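PDB 1WOH: agmatinase from Deinococcus radiodurans, which probably hydrolyses agmatine to putrescine and urea, as a manganese-dependent member of the arginase (ureohydrolase) family. Local coordinates for residues A96-R108 with V123-P135. Residues are numbered along the deposited sequence; the frame is centred on the assembly and turned at random.
Sequences AHDRITEAARQVR and VSYPLLRAFADVP
Arg108 reaches from the last turn of helix 93-108 over Phe131 to the turn that follows helix 124-128. Its CB leads to CG, which packs on Phe131 CZ. Arg108 CD comes next, 3.4 Å from Phe131 CE2. Bends at chi2 (-115°) and chi3 (-68°) then lay the guanidinium flat on the ring, with NE over one face near the rim. The planes differ by 12°, an off-centre cation-pi stack. At the tip, NH1 touches Val134 CG2. Arg108 NH2 donates to Ala130 O at 3.0 Å, on a lone pair, and to Asp133 OD2 at 2.6 Å in a salt bridge. With an alanine in place of Arg108, Asp133 would probably lose its positive mate, Ala130 O its NH2 donor, and one face of Phe131 its cover.

At the other end, Arg129 meets Thr101 at about a right angle. Its NE and NH2 both donate to Thr101 OG1, close to the guanidinium plane, with Arg129 NE 2.9 Å away. Thr101 OG1 in turn donates to Pro126 O at 2.7 Å. Three bonds therefore grip one hydroxyl. Arg129 NH2 also forms a salt bridge with Asp98 OD1 on its anti lone pair, and a water links that oxygen to Arg129 NH1. Tyr125 turns its edge to the face of His97.

On the sheet side, Ile100 CG2 packs on Pro126 CG and Leu127 CD1. Ala104 CB lies 3.7 Å from Ala130 CB and also meets Leu127 CD1. Phe116 of strand 114-118 packs against Ala104 and Leu127, so the two helices share cover of the parallel sheet of this alpha/beta fold. An apolar seam facing the sheet is thus flanked by two arginine networks, one from each segment, whose charges are each met by an aspartate.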
ATOM      1  N   ALA A  96      -4.187  31.166 -10.569  1.00 16.70           N
ATOM      2  CA  ALA A  96      -3.416  30.505  -9.527  1.00 15.69           C
ATOM      3  C   ALA A  96      -2.054  31.193  -9.423  1.00 14.18           C
ATOM      4  O   ALA A  96      -1.591  31.511  -8.326  1.00 15.04           O
ATOM      5  CB  ALA A  96      -3.246  29.019  -9.858  1.00 15.64           C
ATOM      6  N   HIS A  97      -1.424  31.435 -10.572  1.00 13.65           N
ATOM      7  CA  HIS A  97      -0.122  32.097 -10.612  1.00 14.42           C
ATOM      8  C   HIS A  97      -0.161  33.460  -9.921  1.00 13.79           C
ATOM      9  O   HIS A  97       0.722  33.796  -9.132  1.00 13.38           O
ATOM     10  CB  HIS A  97       0.338  32.293 -12.061  1.00 15.00           C
ATOM     11  CG  HIS A  97       0.613  31.014 -12.792  1.00 13.22           C
ATOM     12  ND1 HIS A  97       0.789  30.964 -14.158  1.00 15.45           N
ATOM     13  CD2 HIS A  97       0.751  29.740 -12.349  1.00 16.45           C
ATOM     14  CE1 HIS A  97       1.022  29.716 -14.525  1.00 16.71           C
ATOM     15  NE2 HIS A  97       1.005  28.953 -13.447  1.00 13.39           N
ATOM     16  N   ASP A  98      -1.182  34.253 -10.224  1.00 14.33           N
ATOM     17  CA  ASP A  98      -1.279  35.573  -9.625  1.00 15.81           C
ATOM     18  C   ASP A  98      -1.428  35.487  -8.114  1.00 15.03           C
ATOM     19  O   ASP A  98      -0.838  36.278  -7.385  1.00 15.72           O
ATOM     20  CB  ASP A  98      -2.442  36.359 -10.239  1.00 17.26           C
ATOM     21  CG  ASP A  98      -2.215  36.672 -11.712  1.00 20.07           C
ATOM     22  OD1 ASP A  98      -1.047  36.633 -12.161  1.00 21.04           O
ATOM     23  OD2 ASP A  98      -3.198  36.972 -12.422  1.00 23.05           O
ATOM     24  N   ARG A  99      -2.199  34.520  -7.636  1.00 15.58           N
ATOM     25  CA  ARG A  99      -2.382  34.374  -6.198  1.00 14.10           C
ATOM     26  C   ARG A  99      -1.099  33.929  -5.505  1.00 13.95           C
ATOM     27  O   ARG A  99      -0.807  34.367  -4.390  1.00 14.34           O
ATOM     28  CB  ARG A  99      -3.514  33.398  -5.900  1.00 17.33           C
ATOM     29  CG  ARG A  99      -4.872  33.987  -6.217  1.00 19.14           C
ATOM     30  CD  ARG A  99      -5.979  33.200  -5.574  1.00 20.05           C
ATOM     31  NE  ARG A  99      -7.291  33.665  -6.016  1.00 20.58           N
ATOM     32  CZ  ARG A  99      -8.390  32.926  -5.941  1.00 20.65           C
ATOM     33  NH1 ARG A  99      -8.323  31.698  -5.443  1.00 19.26           N
ATOM     34  NH2 ARG A  99      -9.546  33.403  -6.375  1.00 19.21           N
ATOM     35  N   ILE A 100      -0.335  33.068  -6.169  1.00 14.08           N
ATOM     36  CA  ILE A 100       0.928  32.578  -5.620  1.00 14.31           C
ATOM     37  C   ILE A 100       1.938  33.723  -5.498  1.00 14.66           C
ATOM     38  O   ILE A 100       2.610  33.868  -4.474  1.00 15.27           O
ATOM     39  CB  ILE A 100       1.515  31.462  -6.517  1.00 14.20           C
ATOM     40  CG1 ILE A 100       0.589  30.240  -6.477  1.00 13.51           C
ATOM     41  CG2 ILE A 100       2.912  31.082  -6.045  1.00 12.86           C
ATOM     42  CD1 ILE A 100       0.875  29.201  -7.546  1.00 13.77           C
ATOM     43  N   THR A 101       2.043  34.536  -6.546  1.00 15.20           N
ATOM     44  CA  THR A 101       2.962  35.668  -6.533  1.00 16.15           C
ATOM     45  C   THR A 101       2.593  36.682  -5.453  1.00 17.29           C
ATOM     46  O   THR A 101       3.466  37.196  -4.743  1.00 18.45           O
ATOM     47  CB  THR A 101       2.979  36.396  -7.890  1.00 16.25           C
ATOM     48  OG1 THR A 101       3.414  35.489  -8.912  1.00 15.47           O
ATOM     49  CG2 THR A 101       3.928  37.600  -7.839  1.00 15.26           C
ATOM     50  N   GLU A 102       1.301  36.970  -5.328  1.00 18.50           N
ATOM     51  CA  GLU A 102       0.842  37.933  -4.335  1.00 20.83           C
ATOM     52  C   GLU A 102       1.127  37.445  -2.920  1.00 20.30           C
ATOM     53  O   GLU A 102       1.637  38.198  -2.091  1.00 19.82           O
ATOM     54  CB  GLU A 102      -0.656  38.211  -4.508  1.00 25.36           C
ATOM     55  CG  GLU A 102      -1.244  39.158  -3.458  1.00 32.58           C
ATOM     56  CD  GLU A 102      -0.541  40.511  -3.402  1.00 38.41           C
ATOM     57  OE1 GLU A 102      -0.868  41.317  -2.502  1.00 42.47           O
ATOM     58  OE2 GLU A 102       0.335  40.776  -4.253  1.00 42.30           O
ATOM     59  N   ALA A 103       0.803  36.186  -2.642  1.00 19.32           N
ATOM     60  CA  ALA A 103       1.042  35.632  -1.320  1.00 18.16           C
ATOM     61  C   ALA A 103       2.537  35.597  -1.020  1.00 17.50           C
ATOM     62  O   ALA A 103       2.956  35.902   0.094  1.00 18.97           O
ATOM     63  CB  ALA A 103       0.449  34.229  -1.220  1.00 16.97           C
ATOM     64  N   ALA A 104       3.339  35.228  -2.015  1.00 17.72           N
ATOM     65  CA  ALA A 104       4.787  35.155  -1.835  1.00 17.39           C
ATOM     66  C   ALA A 104       5.350  36.544  -1.533  1.00 18.09           C
ATOM     67  O   ALA A 104       6.209  36.690  -0.669  1.00 19.03           O
ATOM     68  CB  ALA A 104       5.444  34.571  -3.077  1.00 18.02           C
ATOM     69  N   ARG A 105       4.869  37.558  -2.244  1.00 18.48           N
ATOM     70  CA  ARG A 105       5.332  38.924  -2.005  1.00 23.67           C
ATOM     71  C   ARG A 105       5.027  39.351  -0.576  1.00 22.64           C
ATOM     72  O   ARG A 105       5.869  39.959   0.095  1.00 23.77           O
ATOM     73  CB  ARG A 105       4.661  39.918  -2.958  1.00 27.98           C
ATOM     74  CG  ARG A 105       5.242  39.969  -4.355  1.00 36.24           C
ATOM     75  CD  ARG A 105       5.124  41.382  -4.915  1.00 45.22           C
ATOM     76  NE  ARG A 105       5.525  41.468  -6.316  1.00 52.53           N
ATOM     77  CZ  ARG A 105       4.783  41.034  -7.329  1.00 56.76           C
ATOM     78  NH1 ARG A 105       3.599  40.487  -7.093  1.00 59.65           N
ATOM     79  NH2 ARG A 105       5.222  41.150  -8.575  1.00 58.70           N
ATOM     80  N   GLN A 106       3.816  39.046  -0.118  1.00 22.02           N
ATOM     81  CA  GLN A 106       3.398  39.406   1.233  1.00 21.45           C
ATOM     82  C   GLN A 106       4.233  38.690   2.287  1.00 20.58           C
ATOM     83  O   GLN A 106       4.603  39.281   3.301  1.00 19.83           O
ATOM     84  CB  GLN A 106       1.919  39.081   1.438  1.00 23.70           C
ATOM     85  CG  GLN A 106       0.990  39.787   0.462  1.00 28.09           C
ATOM     86  CD  GLN A 106      -0.470  39.463   0.708  1.00 31.85           C
ATOM     87  OE1 GLN A 106      -0.834  38.303   0.916  1.00 34.21           O
ATOM     88  NE2 GLN A 106      -1.318  40.486   0.677  1.00 35.63           N
ATOM     89  N   VAL A 107       4.521  37.417   2.053  1.00 17.61           N
ATOM     90  CA  VAL A 107       5.317  36.643   2.993  1.00 18.33           C
ATOM     91  C   VAL A 107       6.767  37.117   2.993  1.00 17.92           C
ATOM     92  O   VAL A 107       7.389  37.257   4.051  1.00 20.14           O
ATOM     93  CB  VAL A 107       5.251  35.135   2.658  1.00 17.38           C
ATOM     94  CG1 VAL A 107       6.330  34.368   3.434  1.00 18.70           C
ATOM     95  CG2 VAL A 107       3.871  34.607   3.012  1.00 16.37           C
ATOM     96  N   ARG A 108       7.301  37.382   1.810  1.00 18.01           N
ATOM     97  CA  ARG A 108       8.676  37.850   1.704  1.00 21.42           C
ATOM     98  C   ARG A 108       8.895  39.140   2.497  1.00 21.61           C
ATOM     99  O   ARG A 108       9.918  39.308   3.164  1.00 22.58           O
ATOM    100  CB  ARG A 108       9.037  38.082   0.237  1.00 23.68           C
ATOM    101  CG  ARG A 108      10.103  37.143  -0.283  1.00 27.50           C
ATOM    102  CD  ARG A 108      11.362  37.909  -0.638  1.00 29.05           C
ATOM    103  NE  ARG A 108      11.146  38.779  -1.784  1.00 29.22           N
ATOM    104  CZ  ARG A 108      12.019  39.679  -2.224  1.00 28.92           C
ATOM    105  NH1 ARG A 108      13.185  39.841  -1.613  1.00 29.86           N
ATOM    106  NH2 ARG A 108      11.726  40.416  -3.285  1.00 25.48           N
ATOM    107  N   VAL A 123       5.321  25.834  -9.904  1.00  9.94           N
ATOM    108  CA  VAL A 123       5.096  26.889  -8.919  1.00 10.77           C
ATOM    109  C   VAL A 123       6.302  27.823  -8.749  1.00 10.93           C
ATOM    110  O   VAL A 123       6.151  28.946  -8.258  1.00 13.20           O
ATOM    111  CB  VAL A 123       4.703  26.309  -7.533  1.00 11.96           C
ATOM    112  CG1 VAL A 123       3.463  25.430  -7.670  1.00 13.86           C
ATOM    113  CG2 VAL A 123       5.867  25.535  -6.934  1.00 12.70           C
ATOM    114  N   SER A 124       7.489  27.371  -9.150  1.00 11.28           N
ATOM    115  CA  SER A 124       8.693  28.196  -9.023  1.00 11.73           C
ATOM    116  C   SER A 124       8.580  29.483  -9.836  1.00 11.06           C
ATOM    117  O   SER A 124       9.166  30.500  -9.474  1.00 11.64           O
ATOM    118  CB  SER A 124       9.936  27.430  -9.481  1.00 12.95           C
ATOM    119  OG  SER A 124      10.177  26.303  -8.660  1.00 14.13           O
ATOM    120  N   TYR A 125       7.827  29.442 -10.930  1.00 10.09           N
ATOM    121  CA  TYR A 125       7.666  30.633 -11.756  1.00 12.05           C
ATOM    122  C   TYR A 125       6.948  31.753 -10.996  1.00 11.92           C
ATOM    123  O   TYR A 125       7.519  32.826 -10.796  1.00 11.87           O
ATOM    124  CB  TYR A 125       6.934  30.286 -13.063  1.00 13.35           C
ATOM    125  CG  TYR A 125       6.369  31.486 -13.799  1.00 13.13           C
ATOM    126  CD1 TYR A 125       7.124  32.649 -13.963  1.00 16.87           C
ATOM    127  CD2 TYR A 125       5.076  31.457 -14.327  1.00 17.14           C
ATOM    128  CE1 TYR A 125       6.602  33.763 -14.633  1.00 15.91           C
ATOM    129  CE2 TYR A 125       4.542  32.566 -15.003  1.00 14.94           C
ATOM    130  CZ  TYR A 125       5.311  33.712 -15.148  1.00 18.79           C
ATOM    131  OH  TYR A 125       4.790  34.816 -15.790  1.00 18.09           O
ATOM    132  N   PRO A 126       5.696  31.526 -10.551  1.00 12.33           N
ATOM    133  CA  PRO A 126       5.013  32.601  -9.825  1.00 12.78           C
ATOM    134  C   PRO A 126       5.695  32.992  -8.515  1.00 13.70           C
ATOM    135  O   PRO A 126       5.604  34.139  -8.078  1.00 13.56           O
ATOM    136  CB  PRO A 126       3.596  32.056  -9.634  1.00 13.86           C
ATOM    137  CG  PRO A 126       3.776  30.569  -9.670  1.00 12.79           C
ATOM    138  CD  PRO A 126       4.793  30.381 -10.772  1.00 12.71           C
ATOM    139  N   LEU A 127       6.381  32.036  -7.892  1.00 13.37           N
ATOM    140  CA  LEU A 127       7.109  32.305  -6.655  1.00 14.29           C
ATOM    141  C   LEU A 127       8.218  33.313  -6.971  1.00 14.25           C
ATOM    142  O   LEU A 127       8.372  34.332  -6.288  1.00 15.05           O
ATOM    143  CB  LEU A 127       7.740  31.010  -6.130  1.00 12.64           C
ATOM    144  CG  LEU A 127       7.240  30.311  -4.865  1.00 18.36           C
ATOM    145  CD1 LEU A 127       5.834  30.723  -4.515  1.00 14.56           C
ATOM    146  CD2 LEU A 127       7.352  28.800  -5.074  1.00 11.12           C
ATOM    147  N   LEU A 128       8.988  33.027  -8.014  1.00 13.20           N
ATOM    148  CA  LEU A 128      10.088  33.903  -8.397  1.00 13.30           C
ATOM    149  C   LEU A 128       9.646  35.309  -8.782  1.00 14.11           C
ATOM    150  O   LEU A 128      10.392  36.264  -8.572  1.00 14.45           O
ATOM    151  CB  LEU A 128      10.903  33.270  -9.529  1.00 11.34           C
ATOM    152  CG  LEU A 128      11.872  32.183  -9.046  1.00 10.57           C
ATOM    153  CD1 LEU A 128      12.442  31.396 -10.222  1.00 13.48           C
ATOM    154  CD2 LEU A 128      12.998  32.858  -8.246  1.00 13.10           C
ATOM    155  N   ARG A 129       8.438  35.452  -9.323  1.00 14.45           N
ATOM    156  CA  ARG A 129       7.972  36.782  -9.702  1.00 14.50           C
ATOM    157  C   ARG A 129       7.948  37.721  -8.499  1.00 16.02           C
ATOM    158  O   ARG A 129       7.965  38.944  -8.655  1.00 16.73           O
ATOM    159  CB  ARG A 129       6.573  36.723 -10.327  1.00 15.11           C
ATOM    160  CG  ARG A 129       6.514  36.028 -11.677  1.00 14.10           C
ATOM    161  CD  ARG A 129       5.216  36.350 -12.431  1.00 15.31           C
ATOM    162  NE  ARG A 129       4.015  35.960 -11.697  1.00 17.12           N
ATOM    163  CZ  ARG A 129       2.792  35.960 -12.220  1.00 18.10           C
ATOM    164  NH1 ARG A 129       2.608  36.330 -13.484  1.00 18.51           N
ATOM    165  NH2 ARG A 129       1.750  35.593 -11.489  1.00 17.15           N
ATOM    166  N   ALA A 130       7.918  37.151  -7.299  1.00 16.15           N
ATOM    167  CA  ALA A 130       7.888  37.961  -6.089  1.00 15.60           C
ATOM    168  C   ALA A 130       9.261  38.517  -5.716  1.00 17.18           C
ATOM    169  O   ALA A 130       9.387  39.254  -4.738  1.00 18.06           O
ATOM    170  CB  ALA A 130       7.330  37.147  -4.934  1.00 15.14           C
ATOM    171  N   PHE A 131      10.283  38.166  -6.492  1.00 16.63           N
ATOM    172  CA  PHE A 131      11.646  38.627  -6.229  1.00 17.26           C
ATOM    173  C   PHE A 131      12.140  39.561  -7.334  1.00 18.18           C
ATOM    174  O   PHE A 131      13.332  39.629  -7.624  1.00 18.71           O
ATOM    175  CB  PHE A 131      12.594  37.427  -6.111  1.00 15.54           C
ATOM    176  CG  PHE A 131      12.279  36.515  -4.957  1.00 15.95           C
ATOM    177  CD1 PHE A 131      11.143  35.706  -4.975  1.00 14.86           C
ATOM    178  CD2 PHE A 131      13.113  36.475  -3.843  1.00 15.95           C
ATOM    179  CE1 PHE A 131      10.842  34.868  -3.897  1.00 13.08           C
ATOM    180  CE2 PHE A 131      12.826  35.642  -2.758  1.00 12.59           C
ATOM    181  CZ  PHE A 131      11.689  34.837  -2.783  1.00 13.30           C
ATOM    182  N   ALA A 132      11.215  40.285  -7.949  1.00 18.97           N
ATOM    183  CA  ALA A 132      11.573  41.200  -9.027  1.00 21.03           C
ATOM    184  C   ALA A 132      12.538  42.299  -8.584  1.00 20.38           C
ATOM    185  O   ALA A 132      13.321  42.800  -9.390  1.00 22.65           O
ATOM    186  CB  ALA A 132      10.309  41.822  -9.615  1.00 20.18           C
ATOM    187  N   ASP A 133      12.493  42.664  -7.307  1.00 22.71           N
ATOM    188  CA  ASP A 133      13.353  43.727  -6.797  1.00 24.29           C
ATOM    189  C   ASP A 133      14.723  43.278  -6.303  1.00 24.36           C
ATOM    190  O   ASP A 133      15.465  44.074  -5.728  1.00 24.24           O
ATOM    191  CB  ASP A 133      12.633  44.499  -5.684  1.00 26.70           C
ATOM    192  CG  ASP A 133      12.363  43.649  -4.456  1.00 28.84           C
ATOM    193  OD1 ASP A 133      11.629  44.118  -3.561  1.00 29.80           O
ATOM    194  OD2 ASP A 133      12.886  42.517  -4.381  1.00 29.40           O
ATOM    195  N   VAL A 134      15.061  42.010  -6.518  1.00 24.40           N
ATOM    196  CA  VAL A 134      16.362  41.500  -6.090  1.00 22.69           C
ATOM    197  C   VAL A 134      17.383  41.665  -7.213  1.00 23.60           C
ATOM    198  O   VAL A 134      17.282  41.031  -8.266  1.00 24.05           O
ATOM    199  CB  VAL A 134      16.277  40.006  -5.691  1.00 21.64           C
ATOM    200  CG1 VAL A 134      17.654  39.494  -5.294  1.00 21.88           C
ATOM    201  CG2 VAL A 134      15.296  39.831  -4.546  1.00 18.06           C
ATOM    202  N   PRO A 135      18.394  42.522  -7.000  1.00 24.74           N
ATOM    203  CA  PRO A 135      19.423  42.756  -8.019  1.00 25.24           C
ATOM    204  C   PRO A 135      20.261  41.529  -8.364  1.00 24.51           C
ATOM    205  O   PRO A 135      20.710  40.801  -7.476  1.00 26.37           O
ATOM    206  CB  PRO A 135      20.256  43.885  -7.411  1.00 25.97           C
ATOM    207  CG  PRO A 135      20.149  43.623  -5.946  1.00 25.73           C
ATOM    208  CD  PRO A 135      18.682  43.295  -5.778  1.00 25.23           C
TER
HETATM  209  O   HOH W   1      -0.111  35.856 -14.489  1.00 20.02           O